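Long-range contacts in putative ketosteroid isomerase (Parabacteroides distasonis ATCC 8503, PDB 3KE7), which is a putative ketosteroid isomerase with an NTF2-like (SnoaL-like) fold and a pocket that holds bicine here, its natural substrate and reaction being unproven: residues B[74-79]-B[96-101]; B[104-109]-B[125-130]. All blocks are in the same frame, centred on the assembly; numbering follows the deposited sequence. Where two conformers were deposited one is given.

Contact 1: residues B[74-79]-B[96-101]; sequences HFDMIR and DSYLSD
Strands 74-78 and 96-99 run antiparallel at 172°, pairing D76 with D96 through two backbone hydrogen bonds, D76 N to D96 O and D96 N to D76 O. F75 faces S97 as a non-hydrogen-bonded pair, and F75 CA comes 2.9 Å from D96 O in a CA-H...O contact. Y98 N also donates to H74 O.

H74, D76, D96 and Y98 share one face of the sheet. Here one water joins three side chains. It donates to D76 OD2 at 2.5 Å and to D96 OD2 at 2.7 Å, and accepts from Y98 OH at 2.7 Å. D76 OD2 and D96 OD2 stay 4.6 Å apart, and the shared water probably eases the repulsion of like charges. The other oxygen of D96, OD1, forms a salt bridge with K105 NZ.

The strands form the 74-85/88-99 hairpin of the curved NTF2-like sheet, and strand 74-85 is one of the two outermost strands of the sheet within the chain. The Y98 ring meets D76 OD2 at its edge, through CE1 at 3.6 Å. The carboxylate is turned 69° from the ring plane. I78 CD1 touches the D96 carboxylate, 3.6 Å from OD2.

On the other face, F75 CB packs on S97 CA. F75 CG stands between its backbone N and carbonyl carbon (chi1 59°), and the side chain reaches L27 and A28 of helix 15-28.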
loop_
_atom_site.group_PDB
_atom_site.type_symbol
_atom_site.label_atom_id
_atom_site.label_comp_id
_atom_site.label_asym_id
_atom_site.label_seq_id
_atom_site.Cartn_x
_atom_site.Cartn_y
_atom_site.Cartn_z
ATOM N N HIS B 74 10.515 -2.496 -21.833
ATOM C CA HIS B 74 10.170 -3.823 -21.337
ATOM C C HIS B 74 10.221 -3.973 -19.811
ATOM O O HIS B 74 11.063 -3.380 -19.120
ATOM C CB HIS B 74 10.995 -4.899 -22.009
ATOM C CG HIS B 74 10.510 -6.281 -21.703
ATOM N ND1 HIS B 74 9.211 -6.676 -21.936
ATOM C CD2 HIS B 74 11.138 -7.347 -21.165
ATOM C CE1 HIS B 74 9.062 -7.933 -21.554
ATOM N NE2 HIS B 74 10.216 -8.362 -21.079
ATOM N N PHE B 75 9.281 -4.770 -19.318
ATOM C CA PHE B 75 9.115 -5.034 -17.898
ATOM C C PHE B 75 8.315 -6.297 -17.735
ATOM O O PHE B 75 7.554 -6.652 -18.608
ATOM C CB PHE B 75 8.423 -3.847 -17.193
ATOM C CG PHE B 75 7.033 -3.494 -17.736
ATOM C CD1 PHE B 75 5.918 -4.265 -17.418
ATOM C CD2 PHE B 75 6.844 -2.350 -18.523
ATOM C CE1 PHE B 75 4.624 -3.905 -17.889
ATOM C CE2 PHE B 75 5.575 -2.005 -19.004
ATOM C CZ PHE B 75 4.460 -2.787 -18.676
ATOM N N ASP B 76 8.523 -6.996 -16.603
ATOM C CA ASP B 76 7.809 -8.222 -16.253
ATOM C C ASP B 76 7.066 -7.976 -14.924
ATOM O O ASP B 76 7.722 -7.673 -13.908
ATOM C CB ASP B 76 8.771 -9.395 -15.988
ATOM C CG ASP B 76 9.592 -9.798 -17.208
ATOM O OD1 ASP B 76 9.071 -9.761 -18.349
ATOM O OD2 ASP B 76 10.763 -10.194 -17.005
HETATM N N MSE B 77 5.743 -8.184 -14.918
HETATM C CA MSE B 77 4.927 -8.065 -13.699
HETATM C C MSE B 77 4.816 -9.431 -13.025
HETATM O O MSE B 77 4.213 -10.369 -13.555
HETATM C CB MSE B 77 3.550 -7.456 -13.999
HETATM C CG MSE B 77 2.630 -7.384 -12.772
HETATM SE SE MSE B 77 0.948 -6.451 -13.166
HETATM C CE MSE B 77 1.603 -4.621 -13.467
ATOM N N ILE B 78 5.328 -9.518 -11.790
ATOM C CA ILE B 78 5.509 -10.752 -11.096
ATOM C C ILE B 78 4.447 -11.008 -10.037
ATOM O O ILE B 78 4.268 -10.165 -9.142
ATOM C CB ILE B 78 6.914 -10.717 -10.441
ATOM C CG1 ILE B 78 7.998 -10.606 -11.535
ATOM C CG2 ILE B 78 7.141 -11.921 -9.571
ATOM C CD1 ILE B 78 9.355 -10.121 -11.040
ATOM N N ARG B 79 3.691 -12.103 -10.200
ATOM C CA ARG B 79 2.624 -12.561 -9.270
ATOM C C ARG B 79 1.649 -11.446 -8.841
ATOM O O ARG B 79 1.405 -11.232 -7.702
ATOM C CB ARG B 79 3.214 -13.230 -8.034
ATOM C CG ARG B 79 4.230 -14.369 -8.326
ATOM C CD ARG B 79 4.367 -15.358 -7.134
ATOM N NE ARG B 79 4.447 -14.684 -5.829
ATOM C CZ ARG B 79 5.556 -14.210 -5.266
ATOM N NH1 ARG B 79 6.717 -14.333 -5.855
ATOM N NH2 ARG B 79 5.486 -13.567 -4.108
ATOM N N ASP B 96 9.936 -6.294 -12.678
ATOM C CA ASP B 96 11.306 -6.153 -13.211
ATOM C C ASP B 96 11.246 -5.167 -14.445
ATOM O O ASP B 96 10.593 -5.467 -15.390
ATOM C CB ASP B 96 11.865 -7.511 -13.633
ATOM C CG ASP B 96 12.215 -8.424 -12.462
ATOM O OD1 ASP B 96 12.232 -7.996 -11.288
ATOM O OD2 ASP B 96 12.452 -9.615 -12.750
ATOM N N SER B 97 11.853 -3.992 -14.308
ATOM C CA SER B 97 11.869 -2.920 -15.316
ATOM C C SER B 97 13.230 -2.910 -15.987
ATOM O O SER B 97 14.229 -2.565 -15.344
ATOM C CB SER B 97 11.634 -1.563 -14.623
ATOM O OG SER B 97 11.523 -0.473 -15.537
ATOM N N TYR B 98 13.241 -3.188 -17.281
ATOM C CA TYR B 98 14.487 -3.244 -18.070
ATOM C C TYR B 98 14.812 -1.897 -18.728
ATOM O O TYR B 98 14.200 -1.528 -19.726
ATOM C CB TYR B 98 14.357 -4.340 -19.103
ATOM C CG TYR B 98 14.349 -5.720 -18.483
ATOM C CD1 TYR B 98 13.173 -6.280 -17.961
ATOM C CD2 TYR B 98 15.525 -6.460 -18.389
ATOM C CE1 TYR B 98 13.173 -7.527 -17.381
ATOM C CE2 TYR B 98 15.533 -7.710 -17.803
ATOM C CZ TYR B 98 14.364 -8.240 -17.298
ATOM O OH TYR B 98 14.388 -9.480 -16.718
ATOM N N LEU B 99 15.728 -1.148 -18.107
ATOM C CA LEU B 99 16.197 0.128 -18.650
ATOM C C LEU B 99 17.372 -0.191 -19.593
ATOM O O LEU B 99 18.479 -0.502 -19.119
ATOM C CB LEU B 99 16.650 1.088 -17.524
ATOM C CG LEU B 99 15.682 1.379 -16.358
ATOM C CD1 LEU B 99 16.194 2.546 -15.515
ATOM C CD2 LEU B 99 14.280 1.677 -16.851
ATOM N N SER B 100 17.110 -0.146 -20.908
ATOM C CA SER B 100 18.107 -0.475 -21.964
ATOM C C SER B 100 18.941 -1.717 -21.591
ATOM O O SER B 100 18.510 -2.849 -21.849
ATOM C CB SER B 100 19.002 0.732 -22.293
ATOM N N ASP B 101 20.097 -1.503 -20.946
ATOM C CA ASP B 101 20.976 -2.604 -20.493
ATOM C C ASP B 101 20.865 -2.916 -18.976
ATOM O O ASP B 101 21.494 -3.857 -18.497
ATOM C CB ASP B 101 22.439 -2.285 -20.839
HETATM O O HOH W 1 12.522 -10.632 -15.220
#

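Contact 2: residues B[104-109]-B[125-130]; sequences IKWNCT and THWSYV. With BCN (bicine), chain F.
W106 meets W127, Y129 and V130 across the 102-114/120-129 hairpin, two long antiparallel strands of the NTF2-like sheet. W106 and W127 also line the bicine pocket. The edge of W127 points at the face of W106, with planes at 76° in a T-shaped pair, and the two CE3 atoms are 3.8 Å apart. Bicine C5 lies over one face of W106, offset toward the rim. On the opposite face are I104 CG2 and Y129 CD1. The W106 and Y129 rings run alongside each other at an oblique tilt, closing to 3.7 Å between W106 CH2 and Y129 CE1.

V130 follows the end of strand 125-129. Its N donates to K105 O from above the carbonyl plane, and its CB rests 3.8 Å from K105 CB. V130 CG2 reaches across to W106 C and N107 OD1.

N107 and S128 exchange two backbone hydrogen bonds. Their side chains lie on the face turned to the second subunit, where S128 OG bonds to H126 NE2 of that subunit. N107 OD1 accepts from N94 of its own chain, which helps fix the amide. N107 ND2 is 3.0 Å from S128 OG.

W127 is held between bicine and C108. C108 SG is anti to its backbone N (chi1 -172°). It makes a sulfur-aromatic contact over the face of the W127 six-membered ring, 3.6 Å from the centroid, while bicine C5 lies over the opposite face.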
loop_
_atom_site.group_PDB
_atom_site.type_symbol
_atom_site.label_atom_id
_atom_site.label_comp_id
_atom_site.label_asym_id
_atom_site.label_seq_id
_atom_site.Cartn_x
_atom_site.Cartn_y
_atom_site.Cartn_z
ATOM N N ILE B 104 15.679 -2.622 -13.098
ATOM C CA ILE B 104 15.301 -2.198 -11.775
ATOM C C ILE B 104 14.193 -3.138 -11.295
ATOM O O ILE B 104 13.221 -3.387 -12.003
ATOM C CB ILE B 104 14.804 -0.734 -11.692
ATOM C CG1 ILE B 104 15.837 0.242 -12.236
ATOM C CG2 ILE B 104 14.484 -0.376 -10.196
ATOM C CD1 ILE B 104 15.357 1.708 -12.199
ATOM N N LYS B 105 14.399 -3.707 -10.113
ATOM C CA LYS B 105 13.398 -4.583 -9.484
ATOM C C LYS B 105 12.599 -3.776 -8.451
ATOM O O LYS B 105 13.175 -3.183 -7.542
ATOM C CB LYS B 105 14.080 -5.805 -8.828
ATOM C CG LYS B 105 14.887 -6.710 -9.780
ATOM C CD LYS B 105 15.544 -7.835 -9.008
ATOM C CE LYS B 105 14.488 -8.853 -8.546
ATOM N NZ LYS B 105 13.861 -9.580 -9.690
ATOM N N TRP B 106 11.276 -3.814 -8.602
ATOM C CA TRP B 106 10.361 -3.030 -7.803
ATOM C C TRP B 106 9.335 -3.884 -7.054
ATOM O O TRP B 106 8.958 -4.942 -7.493
ATOM C CB TRP B 106 9.533 -2.107 -8.712
ATOM C CG TRP B 106 10.268 -1.077 -9.501
ATOM C CD1 TRP B 106 10.724 -1.207 -10.791
ATOM C CD2 TRP B 106 10.586 0.258 -9.095
ATOM N NE1 TRP B 106 11.310 -0.036 -11.208
ATOM C CE2 TRP B 106 11.225 0.887 -10.193
ATOM C CE3 TRP B 106 10.358 1.002 -7.933
ATOM C CZ2 TRP B 106 11.669 2.212 -10.143
ATOM C CZ3 TRP B 106 10.807 2.320 -7.892
ATOM C CH2 TRP B 106 11.448 2.905 -8.993
ATOM N N ASN B 107 8.929 -3.337 -5.913
ATOM C CA ASN B 107 7.730 -3.705 -5.156
ATOM C C ASN B 107 6.682 -2.609 -5.459
ATOM O O ASN B 107 7.021 -1.420 -5.542
ATOM C CB ASN B 107 8.009 -3.617 -3.663
ATOM C CG ASN B 107 9.128 -4.500 -3.201
ATOM O OD1 ASN B 107 9.113 -5.720 -3.419
ATOM N ND2 ASN B 107 10.093 -3.904 -2.483
ATOM N N CYS B 108 5.423 -2.998 -5.566
ATOM C CA CYS B 108 4.359 -2.036 -5.767
ATOM C C CYS B 108 3.044 -2.418 -5.104
ATOM O O CYS B 108 2.568 -3.561 -5.268
ATOM C CB CYS B 108 4.113 -1.809 -7.255
ATOM S SG CYS B 108 2.939 -0.446 -7.612
ATOM N N THR B 109 2.458 -1.444 -4.413
ATOM C CA THR B 109 1.095 -1.514 -3.963
ATOM C C THR B 109 0.311 -0.367 -4.598
ATOM O O THR B 109 0.662 0.813 -4.392
ATOM C CB THR B 109 0.981 -1.381 -2.465
ATOM O OG1 THR B 109 1.794 -2.366 -1.840
ATOM C CG2 THR B 109 -0.498 -1.511 -1.991
ATOM N N THR B 125 -0.485 4.888 -4.123
ATOM C CA THR B 125 0.586 4.229 -4.861
ATOM C C THR B 125 1.802 4.178 -3.954
ATOM O O THR B 125 2.189 5.197 -3.335
ATOM C CB THR B 125 0.966 5.019 -6.125
ATOM O OG1 THR B 125 -0.164 5.066 -7.000
ATOM C CG2 THR B 125 2.175 4.434 -6.779
ATOM N N HIS B 126 2.409 3.004 -3.852
ATOM C CA HIS B 126 3.652 2.820 -3.111
ATOM C C HIS B 126 4.598 1.987 -3.957
ATOM O O HIS B 126 4.388 0.793 -4.148
ATOM C CB HIS B 126 3.396 2.122 -1.757
ATOM C CG HIS B 126 4.544 2.203 -0.775
ATOM N ND1 HIS B 126 4.327 2.251 0.597
ATOM C CD2 HIS B 126 5.895 2.157 -0.943
ATOM C CE1 HIS B 126 5.510 2.243 1.213
ATOM N NE2 HIS B 126 6.469 2.250 0.308
ATOM N N TRP B 127 5.644 2.648 -4.494
ATOM C CA TRP B 127 6.702 2.006 -5.230
ATOM C C TRP B 127 7.923 1.916 -4.336
ATOM O O TRP B 127 8.292 2.917 -3.699
ATOM C CB TRP B 127 7.111 2.826 -6.472
ATOM C CG TRP B 127 6.135 2.798 -7.593
ATOM C CD1 TRP B 127 5.239 3.733 -7.923
ATOM C CD2 TRP B 127 5.969 1.724 -8.527
ATOM N NE1 TRP B 127 4.524 3.333 -9.029
ATOM C CE2 TRP B 127 4.970 2.104 -9.430
ATOM C CE3 TRP B 127 6.626 0.519 -8.729
ATOM C CZ2 TRP B 127 4.550 1.274 -10.474
ATOM C CZ3 TRP B 127 6.253 -0.299 -9.794
ATOM C CH2 TRP B 127 5.199 0.075 -10.642
ATOM N N SER B 128 8.560 0.747 -4.259
ATOM C CA SER B 128 9.839 0.657 -3.548
ATOM C C SER B 128 10.776 -0.250 -4.324
ATOM O O SER B 128 10.332 -1.099 -5.123
ATOM C CB SER B 128 9.647 0.212 -2.086
ATOM O OG SER B 128 9.197 -1.118 -1.961
ATOM N N TYR B 129 12.087 -0.114 -4.064
ATOM C CA TYR B 129 13.050 -1.032 -4.662
ATOM C C TYR B 129 13.039 -2.352 -3.930
ATOM O O TYR B 129 12.877 -2.405 -2.741
ATOM C CB TYR B 129 14.463 -0.484 -4.572
ATOM C CG TYR B 129 14.692 0.820 -5.280
ATOM C CD1 TYR B 129 14.364 0.973 -6.601
ATOM C CD2 TYR B 129 15.356 1.871 -4.628
ATOM C CE1 TYR B 129 14.646 2.174 -7.286
ATOM C CE2 TYR B 129 15.641 3.073 -5.311
ATOM C CZ TYR B 129 15.244 3.201 -6.615
ATOM O OH TYR B 129 15.534 4.361 -7.310
ATOM N N VAL B 130 13.295 -3.417 -4.680
ATOM C CA VAL B 130 13.495 -4.738 -4.103
ATOM C C VAL B 130 14.899 -4.779 -3.512
ATOM O O VAL B 130 15.897 -4.546 -4.227
ATOM C CB VAL B 130 13.364 -5.859 -5.145
ATOM C CG1 VAL B 130 13.873 -7.226 -4.610
ATOM C CG2 VAL B 130 11.895 -6.007 -5.641
HETATM N N1 BCN F . 8.010 3.812 -12.063
HETATM C C1 BCN F . 8.526 4.966 -11.314
HETATM C C2 BCN F . 9.939 5.333 -11.802
HETATM O O21 BCN F . 10.628 6.156 -11.163
HETATM O O22 BCN F . 10.368 4.788 -12.842
HETATM C C3 BCN F . 6.553 3.917 -12.255
HETATM C C4 BCN F . 6.230 4.830 -13.437
HETATM O O4 BCN F . 7.044 4.369 -14.527
HETATM C C5 BCN F . 8.321 2.613 -11.303
HETATM C C6 BCN F . 8.292 1.408 -12.208
HETATM O O6 BCN F . 9.056 1.670 -13.416
#

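How the contacts relate
From the N terminus, the chain passes helix 15-28 before reaching strand 74-85. Contact 1 closes the hairpin 74-85/88-99, where strand 88-99 turns back along strand 74-85. The chain then turns into strand 102-114, and contact 2 closes the hairpin 102-114/120-129. The two loops follow in series and neither nests nor crosses. Their inner strands, 88-99 and 102-114, are neighbours, so all four strands form one antiparallel run of the sheet. The contacts touch directly: L99 CD1 packs on I104 CD1 at 3.5 Å, and S97 CB lies against W106 NE1. S97 brings contact 1 to the bicine pocket as well.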